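Local atomic coordinates of A1 protein (Enterobacteria phage Qbeta, PDB entry 3RLK), a protein that forms a minor read-through component of the phage Qbeta virion, probably an extended coat protein that contributes to infection of the host. Residues 28-33 against 140-145; 33-38 against 55-60; 117-122 against 129-134. All coordinates share one frame; numbering follows the deposited sequence.

Contact 1 of 3, residues 28-33 against 140-145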
loop_
_atom_site.group_PDB
_atom_site.type_symbol
_atom_site.label_atom_id
_atom_site.label_comp_id
_atom_site.label_asym_id
_atom_site.label_seq_id
_atom_site.Cartn_x
_atom_site.Cartn_y
_atom_site.Cartn_z
ATOM N N TYR A 28 6.561 -13.521 4.992
ATOM C CA TYR A 28 7.262 -12.911 3.841
ATOM C C TYR A 28 7.884 -11.595 4.328
ATOM O O TYR A 28 7.177 -10.665 4.782
ATOM C CB TYR A 28 6.231 -12.639 2.755
ATOM C CG TYR A 28 6.779 -11.923 1.540
ATOM C CD1 TYR A 28 6.507 -10.555 1.307
ATOM C CD2 TYR A 28 7.534 -12.611 0.604
ATOM C CE1 TYR A 28 6.948 -9.889 0.210
ATOM C CE2 TYR A 28 8.010 -11.934 -0.561
ATOM C CZ TYR A 28 7.704 -10.599 -0.776
ATOM O OH TYR A 28 8.236 -10.028 -1.913
ATOM N N THR A 29 9.206 -11.495 4.206
ATOM C CA THR A 29 9.926 -10.265 4.582
ATOM C C THR A 29 9.666 -9.159 3.567
ATOM O O THR A 29 9.787 -9.405 2.342
ATOM C CB THR A 29 11.440 -10.503 4.552
ATOM O OG1 THR A 29 11.794 -11.582 5.453
ATOM C CG2 THR A 29 12.149 -9.274 4.979
ATOM N N CYS A 30 9.246 -7.991 4.051
ATOM C CA CYS A 30 9.037 -6.837 3.200
ATOM C C CYS A 30 10.318 -6.598 2.391
ATOM O O CYS A 30 11.416 -6.478 2.963
ATOM C CB CYS A 30 8.740 -5.600 4.033
ATOM S SG CYS A 30 8.299 -4.231 3.003
ATOM N N PRO A 31 10.215 -6.599 1.072
ATOM C CA PRO A 31 11.391 -6.613 0.237
ATOM C C PRO A 31 11.998 -5.238 -0.049
ATOM O O PRO A 31 12.963 -5.135 -0.789
ATOM C CB PRO A 31 10.868 -7.251 -1.058
ATOM C CG PRO A 31 9.491 -6.956 -1.118
ATOM C CD PRO A 31 8.969 -6.639 0.253
ATOM N N PHE A 32 11.455 -4.190 0.547
ATOM C CA PHE A 32 12.017 -2.860 0.448
ATOM C C PHE A 32 12.342 -2.366 1.826
ATOM O O PHE A 32 11.866 -2.953 2.824
ATOM C CB PHE A 32 11.022 -1.908 -0.218
ATOM C CG PHE A 32 10.692 -2.308 -1.628
ATOM C CD1 PHE A 32 11.583 -2.064 -2.659
ATOM C CD2 PHE A 32 9.499 -2.992 -1.905
ATOM C CE1 PHE A 32 11.323 -2.502 -3.974
ATOM C CE2 PHE A 32 9.226 -3.449 -3.187
ATOM C CZ PHE A 32 10.141 -3.165 -4.247
ATOM N N ALA A 33 13.213 -1.350 1.878
ATOM C CA ALA A 33 13.592 -0.765 3.141
ATOM C C ALA A 33 12.342 -0.286 3.869
ATOM O O ALA A 33 11.356 0.277 3.283
ATOM C CB ALA A 33 14.541 0.401 2.923
ATOM N N ALA A 140 5.243 0.116 10.332
ATOM C CA ALA A 140 6.446 0.713 9.811
ATOM C C ALA A 140 5.999 1.304 8.486
ATOM O O ALA A 140 4.890 0.985 7.951
ATOM C CB ALA A 140 7.581 -0.318 9.637
ATOM N N TYR A 141 6.899 2.067 7.909
ATOM C CA TYR A 141 6.603 2.856 6.704
ATOM C C TYR A 141 7.487 2.356 5.567
ATOM O O TYR A 141 8.610 1.914 5.769
ATOM C CB TYR A 141 6.929 4.322 6.960
ATOM C CG TYR A 141 5.940 4.988 7.816
ATOM C CD1 TYR A 141 4.832 5.639 7.246
ATOM C CD2 TYR A 141 6.068 4.940 9.191
ATOM C CE1 TYR A 141 3.823 6.261 8.111
ATOM C CE2 TYR A 141 5.117 5.561 10.046
ATOM C CZ TYR A 141 4.025 6.211 9.498
ATOM O OH TYR A 141 3.120 6.798 10.367
ATOM N N CYS A 142 6.977 2.472 4.358
ATOM C CA CYS A 142 7.786 2.004 3.181
ATOM C C CYS A 142 7.697 3.102 2.098
ATOM O O CYS A 142 6.602 3.676 1.898
ATOM C CB CYS A 142 7.204 0.667 2.669
ATOM S SG CYS A 142 8.304 -0.067 1.397
ATOM N N SER A 143 8.824 3.471 1.471
ATOM C CA SER A 143 8.876 4.586 0.482
ATOM C C SER A 143 8.137 4.183 -0.813
ATOM O O SER A 143 8.533 3.166 -1.401
ATOM C CB SER A 143 10.307 4.858 0.096
ATOM O OG SER A 143 10.310 5.866 -0.913
ATOM N N LEU A 144 7.176 4.995 -1.260
ATOM C CA LEU A 144 6.470 4.809 -2.536
ATOM C C LEU A 144 7.452 4.934 -3.757
ATOM O O LEU A 144 7.292 4.278 -4.823
ATOM C CB LEU A 144 5.277 5.810 -2.604
ATOM C CG LEU A 144 4.208 5.379 -1.573
ATOM C CD1 LEU A 144 3.262 6.597 -1.335
ATOM C CD2 LEU A 144 3.453 4.092 -2.099
ATOM N N SER A 145 8.529 5.697 -3.514
ATOM C CA SER A 145 9.598 5.887 -4.482
ATOM C C SER A 145 10.309 4.576 -4.706
ATOM O O SER A 145 10.500 4.205 -5.856
ATOM C CB SER A 145 10.618 6.970 -4.074
ATOM O OG SER A 145 10.007 8.271 -4.185
HETATM O O HOH W 1 11.539 2.187 1.495
#
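Strand 28-29 runs out into a loop that brings Ala33 alongside the end of strand 140-143, and the two backbones come closest where the CA atoms of Ala33 and Cys142 lie 6.4 Å apart. Here the loop leads into the curled, mixed sheet of the read-through domain's beta-barrel: just beyond Ala33 the chain continues as strand 34-38, which pairs antiparallel with 140-143, the amide of Trp35 probably bonding to Tyr141 O. Within the contact itself the backbones are still too far apart to bond directly. A water bridges them instead, donating to Ala33 O at 2.6 Å and accepting from Ser143 N at 3.0 Å, so that the pairing is prolonged through solvent.

The side-chain part is small and centres on the thiol of Cys142. Cys142 SG is anti to its backbone N (chi1 -172°) and fits beside the incoming loop, 3.7 Å from Phe32 CB and 3.6 Å from Ala33 O. Cys30 also turns its sulfur this way, but the distance of 4.5 Å between Cys30 SG and Cys142 SG is that of packing, not of a disulfide. Phe32 meets the strand chiefly through its CB. With CG anti to the carbonyl carbon (chi1 -62°), its ring is carried away from 140-145 to pack on Val186 and Val188 of strand 183-188, tying the loop to a second strand.

Past Cys142 the chain turns into helix 144-147, with Ser143 as N-cap. Its OG has its main partner in Glu130, whose OE1 forms a hydrogen bond with it, while the capping bond from Ser145 N to Ser143 OG is weak, 3.2 Å long and bent to 128° at the hydrogen.

Contact 2 of 3, residues 33-38 against 55-60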
loop_
_atom_site.group_PDB
_atom_site.type_symbol
_atom_site.label_atom_id
_atom_site.label_comp_id
_atom_site.label_asym_id
_atom_site.label_seq_id
_atom_site.Cartn_x
_atom_site.Cartn_y
_atom_site.Cartn_z
ATOM N N ALA A 33 13.213 -1.350 1.878
ATOM C CA ALA A 33 13.592 -0.765 3.141
ATOM C C ALA A 33 12.342 -0.286 3.869
ATOM O O ALA A 33 11.356 0.277 3.283
ATOM C CB ALA A 33 14.541 0.401 2.923
ATOM N N ILE A 34 12.356 -0.490 5.176
ATOM C CA ILE A 34 11.279 0.044 6.028
ATOM C C ILE A 34 11.789 1.085 7.104
ATOM O O ILE A 34 12.960 1.023 7.446
ATOM C CB ILE A 34 10.451 -1.052 6.632
ATOM C CG1 ILE A 34 11.318 -1.966 7.502
ATOM C CG2 ILE A 34 9.702 -1.850 5.522
ATOM C CD1 ILE A 34 10.416 -2.762 8.563
ATOM N N TRP A 35 10.878 1.979 7.586
ATOM C CA TRP A 35 11.307 3.227 8.237
ATOM C C TRP A 35 10.372 3.553 9.349
ATOM O O TRP A 35 9.236 3.084 9.343
ATOM C CB TRP A 35 11.211 4.387 7.249
ATOM C CG TRP A 35 12.010 4.103 6.014
ATOM C CD1 TRP A 35 11.585 3.373 4.901
ATOM C CD2 TRP A 35 13.373 4.476 5.775
ATOM N NE1 TRP A 35 12.615 3.316 3.984
ATOM C CE2 TRP A 35 13.706 3.995 4.493
ATOM C CE3 TRP A 35 14.342 5.242 6.509
ATOM C CZ2 TRP A 35 14.960 4.233 3.914
ATOM C CZ3 TRP A 35 15.597 5.474 5.916
ATOM C CH2 TRP A 35 15.902 4.943 4.661
ATOM N N SER A 36 10.873 4.402 10.272
ATOM C CA SER A 36 10.028 5.028 11.320
ATOM C C SER A 36 10.037 6.525 10.991
ATOM O O SER A 36 11.129 7.121 10.796
ATOM C CB SER A 36 10.608 4.756 12.725
ATOM O OG SER A 36 9.873 5.428 13.733
ATOM N N LEU A 37 8.854 7.140 10.879
ATOM C CA LEU A 37 8.707 8.550 10.675
ATOM C C LEU A 37 7.966 9.185 11.892
ATOM O O LEU A 37 6.765 9.157 11.938
ATOM C CB LEU A 37 7.915 8.794 9.371
ATOM C CG LEU A 37 8.753 8.860 8.100
ATOM C CD1 LEU A 37 9.273 7.479 7.713
ATOM C CD2 LEU A 37 7.784 9.472 6.993
ATOM N N GLU A 38 8.701 9.717 12.884
ATOM C CA GLU A 38 8.041 10.252 14.079
ATOM C C GLU A 38 8.587 11.617 14.454
ATOM O O GLU A 38 7.816 12.455 14.941
ATOM C CB GLU A 38 8.188 9.311 15.286
ATOM C CG GLU A 38 7.503 7.932 15.256
ATOM C CD GLU A 38 6.008 7.945 14.900
ATOM O OE1 GLU A 38 5.244 8.955 15.156
ATOM O OE2 GLU A 38 5.592 6.893 14.374
ATOM N N ALA A 55 12.996 10.452 8.295
ATOM C CA ALA A 55 12.895 9.011 8.213
ATOM C C ALA A 55 14.029 8.272 8.864
ATOM O O ALA A 55 15.179 8.525 8.508
ATOM C CB ALA A 55 12.690 8.542 6.702
ATOM N N VAL A 56 13.721 7.373 9.809
ATOM C CA VAL A 56 14.750 6.538 10.446
ATOM C C VAL A 56 14.634 5.069 10.018
ATOM O O VAL A 56 13.571 4.476 10.164
ATOM C CB VAL A 56 14.719 6.705 11.999
ATOM C CG1 VAL A 56 15.685 5.693 12.723
ATOM C CG2 VAL A 56 15.000 8.232 12.377
ATOM N N GLU A 57 15.712 4.485 9.485
ATOM C CA GLU A 57 15.641 3.053 8.993
ATOM C C GLU A 57 15.471 2.008 10.124
ATOM O O GLU A 57 16.062 2.122 11.213
ATOM C CB GLU A 57 16.849 2.805 8.067
ATOM C CG GLU A 57 16.733 1.641 7.131
ATOM C CD GLU A 57 18.106 1.418 6.364
ATOM O OE1 GLU A 57 18.986 2.318 6.390
ATOM O OE2 GLU A 57 18.246 0.366 5.763
ATOM N N LEU A 58 14.601 1.032 9.890
ATOM C CA LEU A 58 14.417 -0.110 10.771
ATOM C C LEU A 58 15.026 -1.376 10.176
ATOM O O LEU A 58 15.230 -1.481 8.923
ATOM C CB LEU A 58 12.882 -0.338 10.971
ATOM C CG LEU A 58 12.213 0.929 11.493
ATOM C CD1 LEU A 58 10.728 0.640 11.307
ATOM C CD2 LEU A 58 12.551 1.056 12.967
ATOM N N GLN A 59 15.317 -2.364 11.025
ATOM C CA GLN A 59 15.757 -3.607 10.487
ATOM C C GLN A 59 14.531 -4.266 9.772
ATOM O O GLN A 59 13.408 -3.949 10.075
ATOM C CB GLN A 59 16.257 -4.539 11.639
ATOM C CG GLN A 59 17.593 -4.051 12.293
ATOM C CD GLN A 59 18.807 -4.361 11.382
ATOM O OE1 GLN A 59 18.905 -5.459 10.826
ATOM N NE2 GLN A 59 19.683 -3.405 11.234
ATOM N N PRO A 60 14.770 -5.130 8.790
ATOM C CA PRO A 60 13.673 -5.792 8.073
ATOM C C PRO A 60 12.664 -6.544 8.953
ATOM O O PRO A 60 13.007 -7.108 10.036
ATOM C CB PRO A 60 14.398 -6.754 7.121
ATOM C CG PRO A 60 15.757 -6.142 6.970
ATOM C CD PRO A 60 16.106 -5.481 8.269
HETATM O O HOH W 2 14.676 -1.968 6.284
#
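The indole of Trp35 has the Glu57 side chain over one face and Val56 N in plane at its edge. Glu57 CG sits over the rim of the indole, and Glu57 CB makes an off-centre CH-pi contact 4.1 Å from the centroid of the six-membered ring of Trp35. Since CG of Glu57 is anti to the backbone N and the chain beyond it is extended, its methylenes pass obliquely across the indole. Phe132 adds an edge-to-face contact with Trp35. On this same side of the sheet, Ala55 CB is wedged between two neighbours, 3.7 Å from both Trp35 CE3 and Leu37 CD1.

Ile34, Ser36, Val56 and Leu58 point to the other side. CG1 of Ile34 is set between N and carbonyl carbon, the more hindered rotamer (chi1 60°), which carries Ile34 CD1 to 3.6 Å from Gln59 O. Leu58 crosses Ile34 at about a right angle, and Leu58 CD1 reaches back to 3.5 Å from Trp35 O.

Between these two layers of side chains, Ser36 and Val56 form a hydrogen-bonded pair, both bonds lying in their carbonyl planes; that from Ser36 N to Val56 O is 2.7 Å long. Leu58 N donates almost straight (175°) to Ile34 O, although from above the carbonyl plane. The return link from Ile34 N to Leu58 O passes through a water. With short axes inclined at 142°, strands 34-38 and 55-58 form a twisted antiparallel pair, as expected in the curled sheet of a beta-barrel.

Contact 3 of 3, residues 117-122 against 129-134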
loop_
_atom_site.group_PDB
_atom_site.type_symbol
_atom_site.label_atom_id
_atom_site.label_comp_id
_atom_site.label_asym_id
_atom_site.label_seq_id
_atom_site.Cartn_x
_atom_site.Cartn_y
_atom_site.Cartn_z
ATOM N N ILE A 117 -0.262 8.147 4.958
ATOM C CA ILE A 117 0.920 8.347 4.127
ATOM C C ILE A 117 1.678 9.508 4.812
ATOM O O ILE A 117 1.048 10.483 5.178
ATOM C CB ILE A 117 0.499 8.767 2.728
ATOM C CG1 ILE A 117 -0.609 7.829 2.185
ATOM C CG2 ILE A 117 1.733 8.887 1.812
ATOM C CD1 ILE A 117 -1.280 8.414 0.921
ATOM N N ARG A 118 2.972 9.369 5.060
ATOM C CA ARG A 118 3.752 10.491 5.689
ATOM C C ARG A 118 4.833 10.920 4.756
ATOM O O ARG A 118 5.458 10.081 4.083
ATOM C CB ARG A 118 4.338 10.097 7.065
ATOM C CG ARG A 118 3.245 10.068 8.133
ATOM C CD ARG A 118 3.799 9.838 9.547
ATOM N NE ARG A 118 2.717 9.987 10.515
ATOM C CZ ARG A 118 2.841 9.910 11.845
ATOM N NH1 ARG A 118 4.020 9.767 12.410
ATOM N NH2 ARG A 118 1.731 10.009 12.611
ATOM N N GLU A 119 5.116 12.228 4.702
ATOM C CA GLU A 119 6.275 12.673 3.897
ATOM C C GLU A 119 7.536 12.666 4.757
ATOM O O GLU A 119 7.501 13.173 5.898
ATOM C CB GLU A 119 6.005 14.109 3.434
ATOM C CG GLU A 119 6.953 14.557 2.322
ATOM C CD GLU A 119 6.298 15.579 1.426
ATOM O OE1 GLU A 119 5.561 16.434 1.957
ATOM O OE2 GLU A 119 6.502 15.496 0.206
ATOM N N GLY A 120 8.650 12.145 4.247
ATOM C CA GLY A 120 9.838 12.163 5.139
ATOM C C GLY A 120 11.142 12.362 4.373
ATOM O O GLY A 120 11.270 12.039 3.167
ATOM N N LYS A 121 12.112 12.864 5.128
ATOM C CA LYS A 121 13.415 13.176 4.612
ATOM C C LYS A 121 14.393 12.011 4.950
ATOM O O LYS A 121 14.592 11.705 6.089
ATOM C CB LYS A 121 13.950 14.487 5.197
ATOM C CG LYS A 121 15.338 14.842 4.524
ATOM C CD LYS A 121 16.005 15.990 5.216
ATOM C CE LYS A 121 17.356 16.307 4.551
ATOM N NZ LYS A 121 17.217 16.815 3.100
ATOM N N LYS A 122 14.951 11.365 3.935
ATOM C CA LYS A 122 15.915 10.267 4.180
ATOM C C LYS A 122 17.316 10.728 4.565
ATOM O O LYS A 122 17.729 11.854 4.245
ATOM C CB LYS A 122 16.021 9.386 2.944
ATOM C CG LYS A 122 14.663 8.798 2.540
ATOM C CD LYS A 122 14.705 7.310 2.149
ATOM C CE LYS A 122 15.160 7.087 0.742
ATOM N NZ LYS A 122 14.186 6.167 0.052
ATOM N N ILE A 129 13.495 13.707 -0.133
ATOM C CA ILE A 129 12.224 13.792 0.553
ATOM C C ILE A 129 11.209 12.955 -0.232
ATOM O O ILE A 129 10.993 13.210 -1.414
ATOM C CB ILE A 129 11.778 15.257 0.802
ATOM C CG1 ILE A 129 12.729 15.943 1.842
ATOM C CG2 ILE A 129 10.345 15.282 1.300
ATOM C CD1 ILE A 129 12.524 17.486 2.011
ATOM N N GLU A 130 10.644 11.943 0.419
ATOM C CA GLU A 130 9.796 10.955 -0.297
ATOM C C GLU A 130 8.487 10.791 0.417
ATOM O O GLU A 130 8.304 11.332 1.534
ATOM C CB GLU A 130 10.558 9.626 -0.433
ATOM C CG GLU A 130 11.706 9.779 -1.448
ATOM C CD GLU A 130 12.565 8.532 -1.653
ATOM O OE1 GLU A 130 12.268 7.516 -0.976
ATOM O OE2 GLU A 130 13.511 8.607 -2.541
ATOM N N ARG A 131 7.525 10.132 -0.226
ATOM C CA ARG A 131 6.269 9.790 0.471
ATOM C C ARG A 131 6.233 8.319 0.850
ATOM O O ARG A 131 6.628 7.422 0.003
ATOM C CB ARG A 131 5.041 10.231 -0.346
ATOM C CG ARG A 131 4.820 11.727 -0.099
ATOM C CD ARG A 131 4.567 12.451 -1.275
ATOM N NE ARG A 131 4.657 13.933 -1.084
ATOM C CZ ARG A 131 3.902 14.791 -1.744
ATOM N NH1 ARG A 131 2.975 14.322 -2.580
ATOM N NH2 ARG A 131 4.066 16.109 -1.566
ATOM N N PHE A 132 5.804 8.053 2.105
ATOM C CA PHE A 132 5.954 6.747 2.728
ATOM C C PHE A 132 4.569 6.213 3.114
ATOM O O PHE A 132 3.799 6.869 3.874
ATOM C CB PHE A 132 6.795 6.826 4.003
ATOM C CG PHE A 132 8.214 7.138 3.769
ATOM C CD1 PHE A 132 9.168 6.148 3.855
ATOM C CD2 PHE A 132 8.590 8.419 3.446
ATOM C CE1 PHE A 132 10.566 6.479 3.667
ATOM C CE2 PHE A 132 9.912 8.775 3.250
ATOM C CZ PHE A 132 10.902 7.811 3.326
ATOM N N ILE A 133 4.222 5.039 2.586
ATOM C CA ILE A 133 2.925 4.445 2.964
ATOM C C ILE A 133 3.069 3.770 4.320
ATOM O O ILE A 133 4.118 3.129 4.599
ATOM C CB ILE A 133 2.479 3.448 1.822
ATOM C CG1 ILE A 133 1.032 3.010 2.043
ATOM C CG2 ILE A 133 3.523 2.314 1.607
ATOM C CD1 ILE A 133 0.025 4.176 1.873
ATOM N N TYR A 134 2.073 3.940 5.188
ATOM C CA TYR A 134 2.145 3.235 6.474
ATOM C C TYR A 134 1.667 1.795 6.293
ATOM O O TYR A 134 0.627 1.576 5.609
ATOM C CB TYR A 134 1.282 3.969 7.543
ATOM C CG TYR A 134 1.224 3.229 8.870
ATOM C CD1 TYR A 134 2.381 3.097 9.691
ATOM C CD2 TYR A 134 0.029 2.697 9.314
ATOM C CE1 TYR A 134 2.309 2.411 10.908
ATOM C CE2 TYR A 134 -0.058 2.034 10.558
ATOM C CZ TYR A 134 1.093 1.902 11.349
ATOM O OH TYR A 134 1.031 1.241 12.564
HETATM O O HOH W 3 8.054 14.099 -1.988
#
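Residues 117-122 and 129-134 are the two arms of a beta hairpin within the mixed sheet, held by regular backbone pairing and by a salt bridge on each side. Arg118 with Phe132 and Gly120 with Glu130 are hydrogen-bonded pairs, giving four backbone bonds; the shortest, from Glu130 N to Gly120 O, measures 2.8 Å.

On the side shared with Ile117, Lys121, Ile129 and Ile133, Glu119 and Arg131 run alongside each other in the same direction. Arg131 NE donates to Glu119 OE2 at 2.7 Å, and NH2 adds a weak bond to the same oxygen. The oxygen lies in the guanidinium plane but is approached from well above its own carboxylate plane, the two planes being 63° apart. Second partners fix both groups: Trp50 NE1 bonds to Glu119 OE1, and Asp107 forms a salt bridge with Arg131 NH2.

In the barrel-like sheet the hairpin is flanked on both sides, by strand 52-58 parallel to 117-121 and strand 140-143 antiparallel to 129-135.

On its opposite side Phe132 turns an edge to the partner strand. That edge lies where a side chain on residue 120 would crowd it, so the bare Gly120 lets Phe132 CE2 come to 3.5 Å from Gly120 O; farther along the rim, Lys122 CG lies in the ring plane, 4.0 Å from Phe132 CZ. With kinks at its middle and terminal torsions, the Lys122 chain then curls past the ring to put Lys122 NZ 2.6 Å from Glu130 OE1. With Ser143 as its second partner that oxygen is gripped twice, and the ammonium would help keep Glu130 ionised.

Overall arrangement
The three contacts lie close together and all reach one curled, mixed sheet. The centres of contacts 1 and 2 are about 9 Å apart. Those of contacts 2 and 3 are about 10 Å apart, and those of contacts 1 and 3 about 11 Å. Along the chain, contact 1 opens first and closes last, spanning contact 2 and then contact 3, which follow in series. Ala33 belongs to both contacts 1 and 2. Strand 140-143 lies between 34-38 and 129-135, while Ala55 N, probably bonded to Lys121 O, joins contact 2 to contact 3. Strands 34-38, 52-58, 117-121, 129-135 and 140-143 thus follow one another round a closed circuit, consistent with the beta-barrel of the read-through domain.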